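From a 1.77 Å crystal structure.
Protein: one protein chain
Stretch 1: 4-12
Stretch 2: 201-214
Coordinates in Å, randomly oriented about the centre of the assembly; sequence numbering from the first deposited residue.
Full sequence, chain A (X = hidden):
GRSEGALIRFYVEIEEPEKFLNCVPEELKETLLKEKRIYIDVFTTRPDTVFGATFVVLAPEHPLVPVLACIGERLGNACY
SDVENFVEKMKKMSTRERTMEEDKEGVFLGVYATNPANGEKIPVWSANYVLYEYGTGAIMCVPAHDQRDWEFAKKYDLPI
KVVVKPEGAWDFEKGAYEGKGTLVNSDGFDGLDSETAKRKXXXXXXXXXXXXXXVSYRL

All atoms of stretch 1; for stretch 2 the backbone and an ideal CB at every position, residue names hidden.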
# COMPACT_ATOMS: atom_id res chain seq x y z
N GLU A 4 -16.70 -7.66 -3.12
CA GLU A 4 -17.07 -6.22 -2.98
C GLU A 4 -15.90 -5.46 -2.35
O GLU A 4 -15.30 -5.91 -1.37
CB GLU A 4 -18.35 -6.06 -2.15
CG GLU A 4 -18.76 -4.61 -1.85
CD GLU A 4 -19.25 -3.86 -3.08
OE1 GLU A 4 -20.39 -4.12 -3.52
OE2 GLU A 4 -18.50 -3.00 -3.60
N GLY A 5 -15.58 -4.33 -2.95
CA GLY A 5 -14.51 -3.47 -2.48
C GLY A 5 -14.24 -2.38 -3.49
O GLY A 5 -15.14 -1.99 -4.26
N ALA A 6 -13.01 -1.90 -3.51
CA ALA A 6 -12.63 -0.82 -4.40
C ALA A 6 -11.24 -1.05 -4.94
O ALA A 6 -10.38 -1.58 -4.25
CB ALA A 6 -12.68 0.51 -3.66
N LEU A 7 -11.03 -0.65 -6.19
CA LEU A 7 -9.67 -0.47 -6.68
C LEU A 7 -9.31 0.97 -6.34
O LEU A 7 -10.11 1.87 -6.57
CB LEU A 7 -9.59 -0.70 -8.19
CG LEU A 7 -9.71 -2.15 -8.68
CD1 LEU A 7 -10.04 -2.16 -10.16
CD2 LEU A 7 -8.42 -2.91 -8.41
N ILE A 8 -8.12 1.19 -5.79
CA ILE A 8 -7.66 2.53 -5.46
C ILE A 8 -6.31 2.74 -6.13
O ILE A 8 -5.43 1.88 -6.04
CB ILE A 8 -7.56 2.77 -3.95
CG1 ILE A 8 -8.95 2.57 -3.32
CG2 ILE A 8 -7.01 4.19 -3.65
CD1 ILE A 8 -9.01 2.75 -1.80
N ARG A 9 -6.18 3.87 -6.83
CA ARG A 9 -4.98 4.18 -7.60
C ARG A 9 -4.00 4.99 -6.76
O ARG A 9 -4.06 6.22 -6.73
CB ARG A 9 -5.32 4.89 -8.92
CG ARG A 9 -6.34 4.14 -9.77
CD ARG A 9 -6.22 4.49 -11.24
NE ARG A 9 -4.91 4.11 -11.80
CZ ARG A 9 -4.71 3.17 -12.73
NH1 ARG A 9 -5.71 2.45 -13.22
NH2 ARG A 9 -3.47 2.94 -13.18
N PHE A 10 -3.12 4.31 -6.04
CA PHE A 10 -1.95 4.98 -5.46
C PHE A 10 -0.99 5.31 -6.60
O PHE A 10 -1.10 4.73 -7.68
CB PHE A 10 -1.30 4.09 -4.39
CG PHE A 10 -2.09 4.03 -3.11
CD1 PHE A 10 -3.30 3.33 -3.05
CD2 PHE A 10 -1.64 4.71 -1.98
CE1 PHE A 10 -4.05 3.29 -1.87
CE2 PHE A 10 -2.38 4.67 -0.79
CZ PHE A 10 -3.59 3.95 -0.74
N TYR A 11 -0.07 6.23 -6.38
CA TYR A 11 0.93 6.52 -7.41
C TYR A 11 2.21 7.07 -6.84
O TYR A 11 2.20 7.82 -5.87
CB TYR A 11 0.36 7.48 -8.48
CG TYR A 11 -0.25 8.75 -7.93
CD1 TYR A 11 -1.61 8.80 -7.59
CD2 TYR A 11 0.52 9.90 -7.74
CE1 TYR A 11 -2.20 9.96 -7.09
CE2 TYR A 11 -0.07 11.09 -7.22
CZ TYR A 11 -1.42 11.10 -6.89
OH TYR A 11 -2.02 12.24 -6.39
N VAL A 12 3.32 6.69 -7.46
CA VAL A 12 4.60 7.30 -7.13
C VAL A 12 4.79 8.49 -8.06
O VAL A 12 4.82 8.33 -9.29
CB VAL A 12 5.76 6.29 -7.29
CG1 VAL A 12 7.08 6.96 -7.04
CG2 VAL A 12 5.56 5.10 -6.35
N UNK A 201 -16.41 7.21 0.14
CA UNK A 201 -15.00 7.32 -0.25
C UNK A 201 -14.75 6.73 -1.64
O UNK A 201 -14.06 7.33 -2.48
CB UNK A 201 -14.11 6.62 0.78
N UNK A 202 -15.34 5.57 -1.89
CA UNK A 202 -15.16 4.91 -3.18
C UNK A 202 -15.73 5.79 -4.31
O UNK A 202 -15.08 5.96 -5.34
CB UNK A 202 -15.83 3.54 -3.17
N UNK A 203 -16.92 6.35 -4.11
CA UNK A 203 -17.51 7.23 -5.15
C UNK A 203 -16.67 8.47 -5.41
O UNK A 203 -16.53 8.90 -6.56
CB UNK A 203 -18.92 7.66 -4.74
N UNK A 204 -16.13 9.06 -4.34
CA UNK A 204 -15.28 10.25 -4.44
C UNK A 204 -14.01 9.95 -5.25
O UNK A 204 -13.65 10.69 -6.16
CB UNK A 204 -14.91 10.76 -3.04
N UNK A 205 -13.34 8.85 -4.91
CA UNK A 205 -12.17 8.45 -5.68
C UNK A 205 -12.53 8.17 -7.14
O UNK A 205 -11.77 8.54 -8.05
CB UNK A 205 -11.52 7.21 -5.05
N UNK A 206 -13.67 7.53 -7.36
CA UNK A 206 -14.13 7.18 -8.70
C UNK A 206 -14.43 8.43 -9.51
O UNK A 206 -14.07 8.51 -10.68
CB UNK A 206 -15.37 6.29 -8.63
N UNK A 207 -15.07 9.41 -8.87
CA UNK A 207 -15.34 10.72 -9.50
C UNK A 207 -14.04 11.40 -9.95
O UNK A 207 -14.02 12.11 -10.96
CB UNK A 207 -16.09 11.63 -8.53
N UNK A 208 -12.98 11.17 -9.18
CA UNK A 208 -11.66 11.75 -9.43
C UNK A 208 -10.77 10.91 -10.35
O UNK A 208 -9.62 11.27 -10.61
CB UNK A 208 -10.94 11.96 -8.10
N UNK A 209 -11.30 9.78 -10.83
CA UNK A 209 -10.54 8.86 -11.67
C UNK A 209 -9.40 8.13 -10.96
O UNK A 209 -8.46 7.65 -11.61
CB UNK A 209 -9.97 9.63 -12.86
N UNK A 210 -9.49 8.04 -9.63
CA UNK A 210 -8.44 7.41 -8.82
C UNK A 210 -8.93 6.19 -8.02
O UNK A 210 -8.28 5.74 -7.05
CB UNK A 210 -7.85 8.44 -7.86
N UNK A 211 -10.07 5.67 -8.43
CA UNK A 211 -10.64 4.47 -7.83
C UNK A 211 -11.83 3.96 -8.61
O UNK A 211 -12.36 4.66 -9.49
CB UNK A 211 -11.05 4.74 -6.38
N UNK A 212 -12.24 2.74 -8.31
CA UNK A 212 -13.53 2.24 -8.82
C UNK A 212 -14.12 1.15 -7.93
O UNK A 212 -13.38 0.40 -7.30
CB UNK A 212 -13.36 1.70 -10.24
N UNK A 213 -15.45 1.08 -7.88
CA UNK A 213 -16.14 0.01 -7.17
C UNK A 213 -15.77 -1.32 -7.82
O UNK A 213 -15.81 -1.43 -9.05
CB UNK A 213 -17.65 0.22 -7.18
N UNK A 214 -15.41 -2.31 -7.01
CA UNK A 214 -15.01 -3.62 -7.52
C UNK A 214 -15.39 -4.76 -6.57
O UNK A 214 -14.94 -4.84 -5.43
CB UNK A 214 -13.50 -3.64 -7.77

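Stretch 2 opens as a helix, turns, and returns as a short strand antiparallel to residues 6-12.

Position 201 is helical, and its CB has nothing of stretch 1 within 5.5 Å. Stretch 1 sets no demand here. The residue is Ile 201.

At 202 the CB points toward stretch 1 and lies 4.4 Å from Ala 6 CB. A small or medium side chain would suit, such as Ala, Ser, Thr or Val. It is Thr 202, with OG1 3.6 Å from Ala 6 CB.

Positions 203 and 204 are helical and out of reach, so stretch 1 does not choose between side chains. They are Glu 203 and Trp 204.

Position 205 points toward stretch 1, but its CB stops short. A longer apolar side chain could reach the end of Ile 8; Leu, Ile or Met would serve. It is Leu 205, and its CD1 packs 4.0 Å from Ile 8 CD1.

Position 206 points sideways and 207 is out of reach. Many helix-compatible residues would fit. Gln 206 uses OE1 to accept a hydrogen bond from the backbone N of 213 (3.0 Å), tying the helix to the returning strand. The other is Asp 207.

Position 208 points sideways, with nothing of stretch 1 within 5.5 Å of its CB, so stretch 1 permits many side chains, polar or long. It is Arg 208; its guanidinium is hydrogen-bonded elsewhere in the structure. Neither Asp 207 nor Arg 208 contacts stretch 1.

At 209 the backbone leaves the helix with phi 69°, which favours glycine, with Asn a possible second choice. It is Gly 209, in a Schellman motif: its N bonds to Gln 206 O (3.1 Å), and the backbone N of 210 bonds to Leu 205 O (2.8 Å).

At 210 the CB points sideways, 4.5 Å from Arg 9 CB, with the Tyr 11 ring beyond. A branched or flexible apolar side chain suits: Leu, Ile or Met. It is Leu 210. Its CD2 lies 4.2 Å from Arg 9 CB and 4.2 Å from Tyr 11 CE1, meeting the ring obliquely. Its O accepts from Arg 9 N (2.8 Å).

At 211, paired with Ile 8, an ideal CB would sit only 3.0 Å from Leu 7 O. That favours glycine, and Gly 211 is found. Gly 211 CA comes within 2.9 Å of Leu 7 O.

Position 212 pairs with Leu 7, and its CB points to the same sheet face. Apolar, beta-branched or long polar residues could all fit. It is Glu 212. Glu 212 N donates to Leu 7 O (2.9 Å), and Leu 7 N donates to Glu 212 O (2.8 Å), while Glu 212 OE2 lies 3.7 Å from Leu 7 CD1.

At 213 the ideal CB is 4.9 Å from Glu 4 OE2, so a basic residue is plausible, though other polar ones would do. It is Lys 213, but its amine leads off without reaching that carboxylate.

At 214 the CB lies 4.2 Å from Leu 7 CG. Apolar residues or a long aliphatic chain would suit. Lys 214 lays its CB there, and its N bonds to Gly 5 O (2.8 Å).

Stretch 2 (201-214) ITEWLQDRGLGEKK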
# COMPACT_ATOMS: atom_id res chain seq x y z
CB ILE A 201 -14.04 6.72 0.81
CG1 ILE A 201 -14.05 7.63 2.05
CG2 ILE A 201 -12.62 6.53 0.22
CD1 ILE A 201 -13.41 7.04 3.30
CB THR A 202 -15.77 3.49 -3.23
OG1 THR A 202 -15.21 2.68 -2.19
CG2 THR A 202 -15.43 2.83 -4.55
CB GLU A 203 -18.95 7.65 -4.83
CG GLU A 203 -19.46 8.82 -5.71
CD GLU A 203 -19.73 8.46 -7.19
OE1 GLU A 203 -18.82 7.95 -7.89
OE2 GLU A 203 -20.87 8.72 -7.65
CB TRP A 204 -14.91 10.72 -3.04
CG TRP A 204 -14.00 11.91 -2.93
CD1 TRP A 204 -14.21 13.18 -3.41
CD2 TRP A 204 -12.77 11.95 -2.22
NE1 TRP A 204 -13.15 14.00 -3.07
CE2 TRP A 204 -12.25 13.26 -2.33
CE3 TRP A 204 -12.03 10.99 -1.51
CZ2 TRP A 204 -11.05 13.64 -1.75
CZ3 TRP A 204 -10.82 11.37 -0.94
CH2 TRP A 204 -10.35 12.68 -1.06
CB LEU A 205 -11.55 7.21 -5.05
CG LEU A 205 -10.84 7.52 -3.73
CD1 LEU A 205 -10.53 6.21 -3.02
CD2 LEU A 205 -9.57 8.32 -3.95
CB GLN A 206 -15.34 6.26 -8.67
CG GLN A 206 -15.55 5.49 -9.98
CD GLN A 206 -16.62 4.43 -9.90
OE1 GLN A 206 -16.60 3.55 -9.03
NE2 GLN A 206 -17.59 4.50 -10.81
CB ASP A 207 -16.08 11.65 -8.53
CG ASP A 207 -17.55 11.27 -8.35
OD1 ASP A 207 -18.10 10.47 -9.15
OD2 ASP A 207 -18.17 11.80 -7.41
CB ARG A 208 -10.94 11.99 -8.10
CG ARG A 208 -11.62 13.04 -7.20
CD ARG A 208 -10.99 13.07 -5.82
NE ARG A 208 -9.55 13.29 -5.88
CZ ARG A 208 -8.69 12.79 -4.99
NH1 ARG A 208 -9.14 12.06 -3.98
NH2 ARG A 208 -7.39 13.02 -5.12
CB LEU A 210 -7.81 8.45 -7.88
CG LEU A 210 -7.01 9.56 -8.55
CD1 LEU A 210 -6.73 10.70 -7.57
CD2 LEU A 210 -5.70 9.04 -9.15
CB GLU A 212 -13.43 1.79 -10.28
CG GLU A 212 -12.43 0.69 -10.60
CD GLU A 212 -12.40 0.38 -12.10
OE1 GLU A 212 -13.48 0.21 -12.71
OE2 GLU A 212 -11.29 0.30 -12.67
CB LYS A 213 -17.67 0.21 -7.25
CG LYS A 213 -18.17 1.47 -6.56
CD LYS A 213 -19.70 1.53 -6.44
CE LYS A 213 -20.10 2.66 -5.49
NZ LYS A 213 -21.55 3.04 -5.58
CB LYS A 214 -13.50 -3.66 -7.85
CG LYS A 214 -12.95 -5.04 -8.24
CD LYS A 214 -13.54 -5.55 -9.55
CE LYS A 214 -12.91 -6.87 -9.97
NZ LYS A 214 -13.55 -7.41 -11.21
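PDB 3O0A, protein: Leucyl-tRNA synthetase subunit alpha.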